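Local coordinates for protein EscN (Escherichia coli O127:H6, PDB 2OBL) that belongs to a type III secretion system and is a P-loop protein of the same family as the alpha and beta subunits of rotary ATP synthases, at residues Y172-A175 and A176-V179; A148-I151 and A152-F155; N113-L116 and A117-P120; L246-E249 and L250-N254. The protein carries 1 engineered substitution. One frame throughout, in Å; residues are numbered along the deposited sequence.

Interaction 1 (Y172-A175 and A176-V179). With ACT (acetate ion), chain C.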
ATOM      1  N   TYR A 172      -9.803   5.178   8.917  1.00 11.42           N
ATOM      2  CA  TYR A 172     -10.245   6.479   8.445  1.00 11.80           C
ATOM      3  C   TYR A 172     -11.767   6.455   8.299  1.00 11.84           C
ATOM      4  O   TYR A 172     -12.461   7.382   8.735  1.00 11.83           O
ATOM      5  CB  TYR A 172      -9.650   6.842   7.072  1.00 12.77           C
ATOM      6  CG  TYR A 172     -10.576   7.793   6.350  1.00 13.07           C
ATOM      7  CD1 TYR A 172     -10.584   9.152   6.658  1.00 12.86           C
ATOM      8  CD2 TYR A 172     -11.491   7.331   5.403  1.00 11.86           C
ATOM      9  CE1 TYR A 172     -11.463  10.018   6.047  1.00 13.38           C
ATOM     10  CE2 TYR A 172     -12.372   8.195   4.781  1.00 12.86           C
ATOM     11  CZ  TYR A 172     -12.356   9.542   5.113  1.00 13.04           C
ATOM     12  OH  TYR A 172     -13.233  10.404   4.502  1.00 13.55           O
ATOM     13  N   ALA A 173     -12.272   5.401   7.663  1.00 10.22           N
ATOM     14  CA  ALA A 173     -13.719   5.298   7.376  1.00 10.62           C
ATOM     15  C   ALA A 173     -14.553   5.181   8.650  1.00 11.38           C
ATOM     16  O   ALA A 173     -15.664   5.720   8.731  1.00 10.94           O
ATOM     17  CB  ALA A 173     -13.999   4.130   6.437  1.00 10.87           C
ATOM     18  N   ARG A 174     -14.031   4.469   9.643  1.00 11.89           N
ATOM     19  CA  ARG A 174     -14.743   4.332  10.904  1.00 12.40           C
ATOM     20  C   ARG A 174     -14.803   5.691  11.601  1.00 12.43           C
ATOM     21  O   ARG A 174     -15.821   6.039  12.189  1.00 12.74           O
ATOM     22  CB  ARG A 174     -14.073   3.298  11.800  1.00 13.08           C
ATOM     23  CG  ARG A 174     -14.242   1.870  11.278  1.00 13.49           C
ATOM     24  CD  ARG A 174     -13.392   0.924  12.105  1.00 13.80           C
ATOM     25  NE  ARG A 174     -13.426  -0.431  11.569  1.00 15.43           N
ATOM     26  CZ  ARG A 174     -12.653  -1.416  12.014  1.00 15.99           C
ATOM     27  NH1 ARG A 174     -11.796  -1.187  13.007  1.00 16.79           N
ATOM     28  NH2 ARG A 174     -12.747  -2.631  11.483  1.00 14.97           N
ATOM     29  N   ALA A 175     -13.721   6.453  11.526  1.00 12.34           N
ATOM     30  CA  ALA A 175     -13.725   7.817  12.083  1.00 12.42           C
ATOM     31  C   ALA A 175     -14.730   8.692  11.321  1.00 12.43           C
ATOM     32  O   ALA A 175     -15.536   9.391  11.922  1.00 12.85           O
ATOM     33  CB  ALA A 175     -12.316   8.429  12.029  1.00 12.44           C
ATOM     34  N   ALA A 176     -14.677   8.643   9.993  1.00 12.76           N
ATOM     35  CA  ALA A 176     -15.578   9.445   9.171  1.00 12.66           C
ATOM     36  C   ALA A 176     -17.044   9.051   9.399  1.00 12.69           C
ATOM     37  O   ALA A 176     -17.961   9.909   9.327  1.00 12.49           O
ATOM     38  CB  ALA A 176     -15.192   9.306   7.691  1.00 13.76           C
ATOM     39  N   ARG A 177     -17.268   7.765   9.677  1.00 11.84           N
ATOM     40  CA  ARG A 177     -18.604   7.264  10.018  1.00 12.14           C
ATOM     41  C   ARG A 177     -19.113   7.975  11.273  1.00 12.54           C
ATOM     42  O   ARG A 177     -20.236   8.473  11.300  1.00 10.99           O
ATOM     43  CB  ARG A 177     -18.561   5.742  10.262  1.00 12.58           C
ATOM     44  CG  ARG A 177     -19.851   5.126  10.825  1.00 12.36           C
ATOM     45  CD  ARG A 177     -19.534   3.733  11.416  1.00 13.54           C
ATOM     46  NE  ARG A 177     -18.624   3.855  12.554  1.00 14.17           N
ATOM     47  CZ  ARG A 177     -17.875   2.871  13.044  1.00 15.74           C
ATOM     48  NH1 ARG A 177     -17.935   1.651  12.506  1.00 15.00           N
ATOM     49  NH2 ARG A 177     -17.074   3.107  14.097  1.00 15.16           N
ATOM     50  N   ASP A 178     -18.285   7.985  12.308  1.00 13.22           N
ATOM     51  CA  ASP A 178     -18.683   8.511  13.588  1.00 13.75           C
ATOM     52  C   ASP A 178     -18.948  10.008  13.481  1.00 13.21           C
ATOM     53  O   ASP A 178     -19.909  10.500  14.058  1.00 13.00           O
ATOM     54  CB  ASP A 178     -17.654   8.174  14.655  1.00 15.52           C
ATOM     55  CG  ASP A 178     -17.631   6.689  14.967  1.00 17.10           C
ATOM     56  OD1 ASP A 178     -18.601   6.005  14.587  1.00 17.74           O
ATOM     57  OD2 ASP A 178     -16.668   6.221  15.597  1.00 18.41           O
ATOM     58  N   VAL A 179     -18.133  10.707  12.696  1.00 12.58           N
ATOM     59  CA  VAL A 179     -18.361  12.147  12.418  1.00 12.44           C
ATOM     60  C   VAL A 179     -19.682  12.361  11.691  1.00 13.64           C
ATOM     61  O   VAL A 179     -20.488  13.218  12.079  1.00 13.38           O
ATOM     62  CB  VAL A 179     -17.214  12.748  11.575  1.00 12.85           C
ATOM     63  CG1 VAL A 179     -17.529  14.216  11.148  1.00 12.74           C
ATOM     64  CG2 VAL A 179     -15.904  12.675  12.355  1.00 13.42           C
TER
HETATM   65  C   ACT C1201     -15.663  -0.109  14.564  1.00 41.36           C
HETATM   66  O   ACT C1201     -16.511  -0.254  13.655  1.00 41.16           O
HETATM   67  OXT ACT C1201     -15.655   0.995  15.174  1.00 40.55           O
HETATM   68  CH3 ACT C1201     -14.709  -1.219  14.901  1.00 40.95           C

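Interaction 2 (A148-I151 and A152-F155)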
ATOM      1  N   ALA A 148      -2.887  14.332   5.194  1.00 11.95           N
ATOM      2  CA  ALA A 148      -1.864  13.567   4.494  1.00 12.19           C
ATOM      3  C   ALA A 148      -1.928  13.803   2.985  1.00 12.13           C
ATOM      4  O   ALA A 148      -0.914  14.026   2.336  1.00 11.27           O
ATOM      5  CB  ALA A 148      -2.020  12.082   4.814  1.00 13.08           C
ATOM      6  N   THR A 149      -3.131  13.764   2.437  1.00 10.65           N
ATOM      7  CA  THR A 149      -3.311  13.915   0.999  1.00 11.19           C
ATOM      8  C   THR A 149      -2.845  15.306   0.547  1.00 11.48           C
ATOM      9  O   THR A 149      -2.150  15.452  -0.460  1.00 11.99           O
ATOM     10  CB  THR A 149      -4.762  13.605   0.564  1.00 11.01           C
ATOM     11  OG1 THR A 149      -5.109  12.269   0.962  1.00 11.47           O
ATOM     12  CG2 THR A 149      -4.909  13.710  -0.979  1.00 11.55           C
ATOM     13  N   THR A 150      -3.213  16.312   1.320  1.00 10.46           N
ATOM     14  CA  THR A 150      -2.852  17.702   1.026  1.00 12.44           C
ATOM     15  C   THR A 150      -1.341  17.903   1.076  1.00 12.25           C
ATOM     16  O   THR A 150      -0.766  18.580   0.233  1.00 12.20           O
ATOM     17  CB  THR A 150      -3.568  18.656   1.991  1.00 12.50           C
ATOM     18  OG1 THR A 150      -4.985  18.548   1.767  1.00 14.34           O
ATOM     19  CG2 THR A 150      -3.138  20.112   1.731  1.00 12.65           C
ATOM     20  N   ILE A 151      -0.697  17.306   2.069  1.00 12.50           N
ATOM     21  CA  ILE A 151       0.752  17.387   2.173  1.00 12.61           C
ATOM     22  C   ILE A 151       1.439  16.693   0.985  1.00 12.52           C
ATOM     23  O   ILE A 151       2.432  17.197   0.439  1.00 11.85           O
ATOM     24  CB  ILE A 151       1.244  16.832   3.523  1.00 13.27           C
ATOM     25  CG1 ILE A 151       0.808  17.763   4.670  1.00 12.37           C
ATOM     26  CG2 ILE A 151       2.762  16.680   3.515  1.00 13.76           C
ATOM     27  CD1 ILE A 151       0.955  17.130   6.049  1.00 13.46           C
ATOM     28  N   ALA A 152       0.910  15.543   0.581  1.00 12.80           N
ATOM     29  CA  ALA A 152       1.405  14.854  -0.600  1.00 11.92           C
ATOM     30  C   ALA A 152       1.308  15.743  -1.833  1.00 12.36           C
ATOM     31  O   ALA A 152       2.223  15.768  -2.648  1.00 12.12           O
ATOM     32  CB  ALA A 152       0.641  13.518  -0.829  1.00 11.11           C
ATOM     33  N   GLU A 153       0.200  16.471  -1.962  1.00 12.98           N
ATOM     34  CA  GLU A 153       0.021  17.403  -3.082  1.00 13.89           C
ATOM     35  C   GLU A 153       1.043  18.534  -3.037  1.00 13.74           C
ATOM     36  O   GLU A 153       1.580  18.943  -4.074  1.00 13.88           O
ATOM     37  CB  GLU A 153      -1.404  17.960  -3.096  1.00 14.32           C
ATOM     38  CG  GLU A 153      -2.461  16.928  -3.454  1.00 15.25           C
ATOM     39  CD  GLU A 153      -3.868  17.394  -3.150  1.00 15.84           C
ATOM     40  OE1 GLU A 153      -4.028  18.299  -2.308  1.00 16.79           O
ATOM     41  OE2 GLU A 153      -4.817  16.842  -3.747  1.00 15.48           O
ATOM     42  N   TYR A 154       1.321  19.035  -1.839  1.00 14.08           N
ATOM     43  CA  TYR A 154       2.318  20.090  -1.689  1.00 14.54           C
ATOM     44  C   TYR A 154       3.674  19.620  -2.214  1.00 14.87           C
ATOM     45  O   TYR A 154       4.322  20.328  -2.986  1.00 14.08           O
ATOM     46  CB  TYR A 154       2.446  20.560  -0.238  1.00 14.84           C
ATOM     47  CG  TYR A 154       3.693  21.393  -0.025  1.00 14.87           C
ATOM     48  CD1 TYR A 154       3.753  22.722  -0.450  1.00 15.19           C
ATOM     49  CD2 TYR A 154       4.820  20.840   0.562  1.00 14.50           C
ATOM     50  CE1 TYR A 154       4.901  23.466  -0.282  1.00 15.15           C
ATOM     51  CE2 TYR A 154       5.968  21.579   0.737  1.00 15.37           C
ATOM     52  CZ  TYR A 154       6.007  22.885   0.315  1.00 15.26           C
ATOM     53  OH  TYR A 154       7.168  23.598   0.505  1.00 15.85           O
ATOM     54  N   PHE A 155       4.103  18.431  -1.788  1.00 14.58           N
ATOM     55  CA  PHE A 155       5.388  17.886  -2.245  1.00 14.79           C
ATOM     56  C   PHE A 155       5.400  17.489  -3.729  1.00 15.53           C
ATOM     57  O   PHE A 155       6.391  17.730  -4.435  1.00 15.51           O
ATOM     58  CB  PHE A 155       5.884  16.778  -1.309  1.00 14.73           C
ATOM     59  CG  PHE A 155       6.426  17.308  -0.012  1.00 14.81           C
ATOM     60  CD1 PHE A 155       7.630  18.009   0.009  1.00 14.82           C
ATOM     61  CD2 PHE A 155       5.713  17.178   1.168  1.00 13.89           C
ATOM     62  CE1 PHE A 155       8.138  18.529   1.198  1.00 15.15           C
ATOM     63  CE2 PHE A 155       6.214  17.702   2.370  1.00 14.68           C
ATOM     64  CZ  PHE A 155       7.432  18.373   2.389  1.00 14.71           C
TER

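Interaction 3 (N113-L116 and A117-P120)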
ATOM      1  N   ASN A 113       4.535   3.012  17.443  1.00 17.45           N
ATOM      2  CA  ASN A 113       5.960   2.954  17.713  1.00 18.78           C
ATOM      3  C   ASN A 113       6.620   1.717  17.098  1.00 18.44           C
ATOM      4  O   ASN A 113       7.755   1.788  16.628  1.00 17.61           O
ATOM      5  CB  ASN A 113       6.249   3.121  19.209  1.00 20.55           C
ATOM      6  CG  ASN A 113       5.915   4.519  19.695  1.00 21.67           C
ATOM      7  OD1 ASN A 113       5.527   4.721  20.841  1.00 22.99           O
ATOM      8  ND2 ASN A 113       6.039   5.495  18.800  1.00 22.60           N
ATOM      9  N   GLU A 114       5.888   0.605  17.049  1.00 17.81           N
ATOM     10  CA  GLU A 114       6.406  -0.609  16.421  1.00 18.33           C
ATOM     11  C   GLU A 114       6.625  -0.442  14.918  1.00 17.17           C
ATOM     12  O   GLU A 114       7.585  -0.978  14.347  1.00 16.06           O
ATOM     13  CB  GLU A 114       5.518  -1.818  16.744  1.00 19.18           C
ATOM     14  CG  GLU A 114       5.677  -2.266  18.203  1.00 20.72           C
ATOM     15  CD  GLU A 114       4.745  -3.397  18.611  1.00 21.34           C
ATOM     16  OE1 GLU A 114       3.976  -3.895  17.758  1.00 22.81           O
ATOM     17  OE2 GLU A 114       4.787  -3.785  19.796  1.00 22.32           O
ATOM     18  N   PHE A 115       5.740   0.312  14.272  1.00 15.56           N
ATOM     19  CA  PHE A 115       5.945   0.642  12.874  1.00 15.69           C
ATOM     20  C   PHE A 115       7.089   1.621  12.669  1.00 14.29           C
ATOM     21  O   PHE A 115       7.928   1.425  11.788  1.00 13.68           O
ATOM     22  CB  PHE A 115       4.682   1.223  12.229  1.00 18.00           C
ATOM     23  CG  PHE A 115       4.904   1.682  10.818  1.00 18.66           C
ATOM     24  CD1 PHE A 115       5.133   0.761   9.798  1.00 20.29           C
ATOM     25  CD2 PHE A 115       4.917   3.036  10.514  1.00 20.39           C
ATOM     26  CE1 PHE A 115       5.364   1.199   8.494  1.00 19.95           C
ATOM     27  CE2 PHE A 115       5.139   3.479   9.232  1.00 20.19           C
ATOM     28  CZ  PHE A 115       5.363   2.557   8.215  1.00 20.37           C
ATOM     29  N   LEU A 116       7.113   2.689  13.466  1.00 13.90           N
ATOM     30  CA  LEU A 116       8.148   3.707  13.318  1.00 14.39           C
ATOM     31  C   LEU A 116       9.542   3.121  13.513  1.00 13.83           C
ATOM     32  O   LEU A 116      10.513   3.538  12.878  1.00 13.50           O
ATOM     33  CB  LEU A 116       7.905   4.875  14.278  1.00 16.33           C
ATOM     34  CG  LEU A 116       6.634   5.697  14.023  1.00 17.27           C
ATOM     35  CD1 LEU A 116       6.611   6.881  14.976  1.00 18.81           C
ATOM     36  CD2 LEU A 116       6.523   6.164  12.561  1.00 17.84           C
ATOM     37  N   ALA A 117       9.643   2.135  14.397  1.00 12.45           N
ATOM     38  CA  ALA A 117      10.927   1.479  14.632  1.00 12.16           C
ATOM     39  C   ALA A 117      11.506   0.808  13.380  1.00 12.18           C
ATOM     40  O   ALA A 117      12.713   0.623  13.285  1.00 12.45           O
ATOM     41  CB  ALA A 117      10.804   0.482  15.786  1.00 12.53           C
ATOM     42  N   LEU A 118      10.654   0.459  12.415  1.00 11.48           N
ATOM     43  CA  LEU A 118      11.109  -0.186  11.172  1.00 11.93           C
ATOM     44  C   LEU A 118      11.814   0.788  10.226  1.00 13.15           C
ATOM     45  O   LEU A 118      12.422   0.377   9.233  1.00 12.95           O
ATOM     46  CB  LEU A 118       9.919  -0.823  10.428  1.00 12.48           C
ATOM     47  CG  LEU A 118       9.052  -1.782  11.242  1.00 13.18           C
ATOM     48  CD1 LEU A 118       7.847  -2.232  10.446  1.00 12.89           C
ATOM     49  CD2 LEU A 118       9.866  -3.008  11.677  1.00 14.21           C
ATOM     50  N   LEU A 119      11.704   2.084  10.505  1.00 12.67           N
ATOM     51  CA  LEU A 119      12.208   3.077   9.561  1.00 13.58           C
ATOM     52  C   LEU A 119      13.502   3.696  10.056  1.00 13.37           C
ATOM     53  O   LEU A 119      13.505   4.371  11.087  1.00 12.52           O
ATOM     54  CB  LEU A 119      11.170   4.179   9.347  1.00 13.54           C
ATOM     55  CG  LEU A 119       9.727   3.748   9.072  1.00 13.57           C
ATOM     56  CD1 LEU A 119       8.826   4.991   8.898  1.00 15.00           C
ATOM     57  CD2 LEU A 119       9.616   2.808   7.871  1.00 14.23           C
ATOM     58  N   PRO A 120      14.599   3.497   9.307  1.00 13.87           N
ATOM     59  CA  PRO A 120      15.862   4.116   9.695  1.00 14.11           C
ATOM     60  C   PRO A 120      15.869   5.627   9.465  1.00 14.19           C
ATOM     61  O   PRO A 120      14.972   6.183   8.808  1.00 13.53           O
ATOM     62  CB  PRO A 120      16.883   3.432   8.785  1.00 14.44           C
ATOM     63  CG  PRO A 120      16.118   3.034   7.588  1.00 14.43           C
ATOM     64  CD  PRO A 120      14.734   2.692   8.084  1.00 14.22           C
TER

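Interaction 4 (L246-E249 and L250-N254)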
ATOM      1  N   LEU A 246      -2.922 -10.129   1.530  1.00  9.85           N
ATOM      2  CA  LEU A 246      -2.136 -10.964   2.445  1.00 10.34           C
ATOM      3  C   LEU A 246      -3.075 -11.950   3.106  1.00 11.75           C
ATOM      4  O   LEU A 246      -4.212 -11.600   3.421  1.00 11.93           O
ATOM      5  CB  LEU A 246      -1.481 -10.108   3.531  1.00 11.81           C
ATOM      6  CG  LEU A 246      -0.725  -8.878   3.060  1.00 12.13           C
ATOM      7  CD1 LEU A 246       0.082  -8.249   4.226  1.00 13.19           C
ATOM      8  CD2 LEU A 246       0.196  -9.240   1.907  1.00 12.11           C
ATOM      9  N   THR A 247      -2.602 -13.169   3.347  1.00 11.47           N
ATOM     10  CA  THR A 247      -3.466 -14.203   3.900  1.00 13.20           C
ATOM     11  C   THR A 247      -2.898 -14.851   5.143  1.00 13.35           C
ATOM     12  O   THR A 247      -1.684 -15.024   5.269  1.00 13.62           O
ATOM     13  CB  THR A 247      -3.760 -15.320   2.876  1.00 13.41           C
ATOM     14  OG1 THR A 247      -2.536 -15.995   2.537  1.00 13.30           O
ATOM     15  CG2 THR A 247      -4.414 -14.749   1.620  1.00 12.42           C
ATOM     16  N   ARG A 248      -3.797 -15.214   6.052  1.00 14.88           N
ATOM     17  CA  ARG A 248      -3.435 -15.995   7.238  1.00 16.16           C
ATOM     18  C   ARG A 248      -2.794 -17.318   6.831  1.00 15.71           C
ATOM     19  O   ARG A 248      -1.846 -17.780   7.467  1.00 16.19           O
ATOM     20  CB  ARG A 248      -4.670 -16.228   8.113  1.00 18.65           C
ATOM     21  CG  ARG A 248      -4.379 -16.921   9.437  1.00 21.44           C
ATOM     22  CD  ARG A 248      -5.378 -16.508  10.513  1.00 24.28           C
ATOM     23  NE  ARG A 248      -5.153 -15.128  10.942  1.00 26.46           N
ATOM     24  CZ  ARG A 248      -5.970 -14.116  10.670  1.00 27.08           C
ATOM     25  NH1 ARG A 248      -7.082 -14.329   9.973  1.00 27.52           N
ATOM     26  NH2 ARG A 248      -5.677 -12.892  11.093  1.00 27.18           N
ATOM     27  N   GLU A 249      -3.293 -17.918   5.755  1.00 14.94           N
ATOM     28  CA  GLU A 249      -2.754 -19.187   5.272  1.00 14.92           C
ATOM     29  C   GLU A 249      -1.256 -19.137   4.959  1.00 14.45           C
ATOM     30  O   GLU A 249      -0.510 -20.063   5.314  1.00 13.65           O
ATOM     31  CB  GLU A 249      -3.557 -19.688   4.068  1.00 15.12           C
ATOM     32  CG  GLU A 249      -4.947 -20.214   4.435  1.00 15.47           C
ATOM     33  CD  GLU A 249      -5.957 -19.121   4.807  1.00 16.63           C
ATOM     34  OE1 GLU A 249      -5.770 -17.935   4.424  1.00 15.35           O
ATOM     35  OE2 GLU A 249      -6.950 -19.463   5.492  1.00 17.28           O
ATOM     36  N   LEU A 250      -0.808 -18.072   4.297  1.00 13.52           N
ATOM     37  CA  LEU A 250       0.624 -17.895   4.062  1.00 14.09           C
ATOM     38  C   LEU A 250       1.391 -17.502   5.329  1.00 14.56           C
ATOM     39  O   LEU A 250       2.495 -18.002   5.573  1.00 14.88           O
ATOM     40  CB  LEU A 250       0.881 -16.891   2.930  1.00 13.62           C
ATOM     41  CG  LEU A 250       0.473 -17.408   1.550  1.00 13.98           C
ATOM     42  CD1 LEU A 250       0.505 -16.285   0.513  1.00 14.85           C
ATOM     43  CD2 LEU A 250       1.338 -18.598   1.110  1.00 13.65           C
ATOM     44  N   ALA A 251       0.819 -16.617   6.139  1.00 15.07           N
ATOM     45  CA  ALA A 251       1.484 -16.223   7.380  1.00 16.49           C
ATOM     46  C   ALA A 251       1.766 -17.422   8.300  1.00 17.54           C
ATOM     47  O   ALA A 251       2.790 -17.460   8.988  1.00 17.65           O
ATOM     48  CB  ALA A 251       0.675 -15.153   8.116  1.00 16.04           C
ATOM     49  N   GLU A 252       0.868 -18.404   8.303  1.00 18.27           N
ATOM     50  CA  GLU A 252       1.015 -19.575   9.175  1.00 19.65           C
ATOM     51  C   GLU A 252       2.018 -20.591   8.631  1.00 19.34           C
ATOM     52  O   GLU A 252       2.474 -21.495   9.350  1.00 18.82           O
ATOM     53  CB  GLU A 252      -0.350 -20.210   9.430  1.00 21.57           C
ATOM     54  CG  GLU A 252      -1.248 -19.303  10.251  1.00 23.49           C
ATOM     55  CD  GLU A 252      -2.616 -19.889  10.494  1.00 24.99           C
ATOM     56  OE1 GLU A 252      -3.023 -20.782   9.719  1.00 26.45           O
ATOM     57  OE2 GLU A 252      -3.282 -19.459  11.462  1.00 25.34           O
ATOM     58  N   GLU A 253       2.373 -20.428   7.361  1.00 18.52           N
ATOM     59  CA  GLU A 253       3.447 -21.208   6.757  1.00 19.00           C
ATOM     60  C   GLU A 253       4.794 -20.511   6.946  1.00 17.21           C
ATOM     61  O   GLU A 253       5.820 -21.002   6.486  1.00 17.24           O
ATOM     62  CB  GLU A 253       3.172 -21.433   5.267  1.00 21.20           C
ATOM     63  CG  GLU A 253       2.173 -22.535   4.999  1.00 24.36           C
ATOM     64  CD  GLU A 253       1.688 -22.568   3.559  1.00 26.34           C
ATOM     65  OE1 GLU A 253       2.320 -21.933   2.682  1.00 27.86           O
ATOM     66  OE2 GLU A 253       0.665 -23.243   3.303  1.00 27.88           O
ATOM     67  N   ASN A 254       4.772 -19.366   7.628  1.00 15.97           N
ATOM     68  CA  ASN A 254       5.944 -18.507   7.789  1.00 14.79           C
ATOM     69  C   ASN A 254       6.448 -18.026   6.439  1.00 14.85           C
ATOM     70  O   ASN A 254       7.645 -17.875   6.212  1.00 14.70           O
ATOM     71  CB  ASN A 254       7.046 -19.194   8.598  1.00 15.17           C
ATOM     72  CG  ASN A 254       6.877 -18.978  10.081  1.00 15.18           C
ATOM     73  OD1 ASN A 254       7.000 -17.856  10.570  1.00 15.52           O
ATOM     74  ND2 ASN A 254       6.576 -20.045  10.804  1.00 15.16           N
TER

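Interaction 1 (Y172-A175 and A176-V179)
Arg174 and Arg177 extend side by side from one flank of helix 169-182 and both meet an acetate ion, probably from the crystallisation liquor. The charged contacts centre on Arg177. Its NH1 gives acetate O a nearly straight hydrogen bond of 2.6 Å, and NH2 reaches OXT at 2.8 Å, a two-pronged grip in the guanidinium plane. At another part of that edge, Arg177 NE forms a salt bridge of 3.0 Å to Asp178 OD1, met from above the carboxylate plane. A bend at chi3 (64°) folds the Arg177 chain so that one guanidinium face lies under Arg174 CB. The two guanidinium planes are only 3° apart, but Arg174 turns a face to the acetate, its NH1 3.5 Å from CH3, while its NH2 makes a salt bridge with Glu224.

The apolar contact is on Tyr172, where Ala176 CB sits over the ring face as a CH-pi contact, 4.2 Å from the centroid. Tyr172 OH bonds to Ser199, and small alanines suit a helix surface pressed against helices 138-156 and 194-204.

Four backbone i to i+4 bonds complete the turn. Carboxylates at two edges fix the Arg177 guanidinium's rotation and probably balance its charge, the acetate share belonging to the crystal.

Interaction 2 (A148-I151 and A152-F155)
Ile151 and Phe155 lie side by side, one turn apart on helix 138-156, the connecting helix of a beta-alpha-beta crossover between parallel strands 127-132 and 161-167 of the P-loop core. Ile151 sends CG2 to the edge of the Phe155 ring, in its plane, 3.8 Å from CE2. With CG1 beside the backbone N (chi1 -69°), CG2 lies anti to that N and is the branch that meets the ring; the two side chains run in the same direction. A flat ring and a beta-branched chain fill the apolar space well here, since Phe155 also touches Ile99 and Val162 of the sheet while Ile151 reaches Val101 on one strand and Ile5 on strand 4-7.

Tyr154 approaches Phe155 differently: its CD2 stands 3.7 Å above the centre of the Phe155 ring, edge turned to face. Tyr154 OH then bonds to Asp9. The small Ala148 and Ala152 bring the helix backbone close to strand 161-167.

Around the helix, Glu153 slants across both Thr149 and Thr150 with its chain extended beyond CG. Its carboxylate is held by a salt bridge from OE2 to Arg206, which also bonds to Thr150 OG1, and this pairing suits an acid among buried residues. Each threonine hydroxyl returns to a backbone carbonyl one turn earlier, Thr149 to Ala145 and Thr150 to Phe146. Ile151 O accepts Phe155 N at 3.0 Å, and Phe155 CD2 also comes within 3.4 Å of this same oxygen.

Interaction 3 (N113-L116 and A117-P120)
Phe115 meets Leu118 and Leu119 just where helix 109-116 gives out, and three backbone bonds decide the shape of that end. Ala117 N reaches Asn113 O at 2.9 Å, a normal i to i+4 bond. The next two donors turn back one residue sooner: Leu118 N goes to Phe115 O at 3.0 Å, and Leu119 N to Leu116 O, also at 3.0 Å. In both, the donor stands about 55° out of the carbonyl plane, away from the usual alpha-helical direction, as the chain tightens. Leu118 O is in turn satisfied by the side-chain amide of Asn93.

The side chains close over this backbone. Phe115 CD1 comes 4.1 Å from Leu118 CD1, the two side chains crossing at about a right angle, and Phe115 CE2 lies 4.0 Å from Leu119 CD1. With CG anti to the backbone N (chi1 175°), the Phe115 ring reaches the apolar space beside Leu88, Leu102 and Leu104. Leucines suit this place because one branch can touch the ring while the stem passes over backbone oxygens.

Two successive i to i+3 bonds, the last closing the type I turn Leu116-Leu119, thus end an alpha-helix whose Phe115 packs against the probable P-loop (Walker A) of the nucleotide-binding fold.

Interaction 4 (L246-E249 and L250-N254)
Thr247 and Leu250 meet at the N-terminal cap of helix 248-251, a single short turn that follows strand 242-245 and ends in a Schellman motif. Thr247 OG1 accepts Leu250 N at 3.2 Å, with an N-H...O angle of 160°, and lies 3.5 Å from Leu250 CG. The torsion chi1 of 64° swings the hydroxyl between the backbone N and the carbonyl carbon, over the first turn, where an amide needs an acceptor; threonine is a natural N-cap for this reason. Thr247 O also takes Ala251 N at 3.1 Å.

Next comes the crossing of Arg248 and Glu252. Their charged ends do not meet: Glu252 OE2 touches the arginine stem instead, 3.4 Å from Arg248 CG, while Arg248 NH2 bonds to Ser80 O. Glu252 N is held by Arg248 O at 2.9 Å. The carboxylates of Glu252 and Glu253 are probably tolerated at this C-terminal end because both residues are exposed.

Further out, backbone bonds of Leu246 with Phe77 and of Thr247 with Ala258 anchor the turn to the neighbouring strand and loop. At the far end, Asn254 takes a left-handed conformation (phi 61°), to which asparagine is well suited. Glu253 N makes a weak bond to Leu250 O, and Asn254 N bonds to Ala251 O at 3.1 Å.

In the fold
All four contacts are local turns in one nucleotide-binding domain, arranged around its mostly parallel sheet. Along the chain, the order is interaction 3, interaction 2, interaction 1 and interaction 4. None touches another; interactions 1 and 2 come nearest, about 8 Å between closest atoms with centres about 21 Å apart, and their helices 169-182 and 138-156 pack together. Interactions 2 and 3 share strand 99-105 as a neighbour, their centres about 22 Å apart. Interaction 4 follows strand 242-245 and is farthest from interaction 2, about 34 Å between centres on opposite sides of the chain's centre. Phe115 of interaction 3 touches the probable P-loop, whereas Ala251 of interaction 4 lies near it without touching.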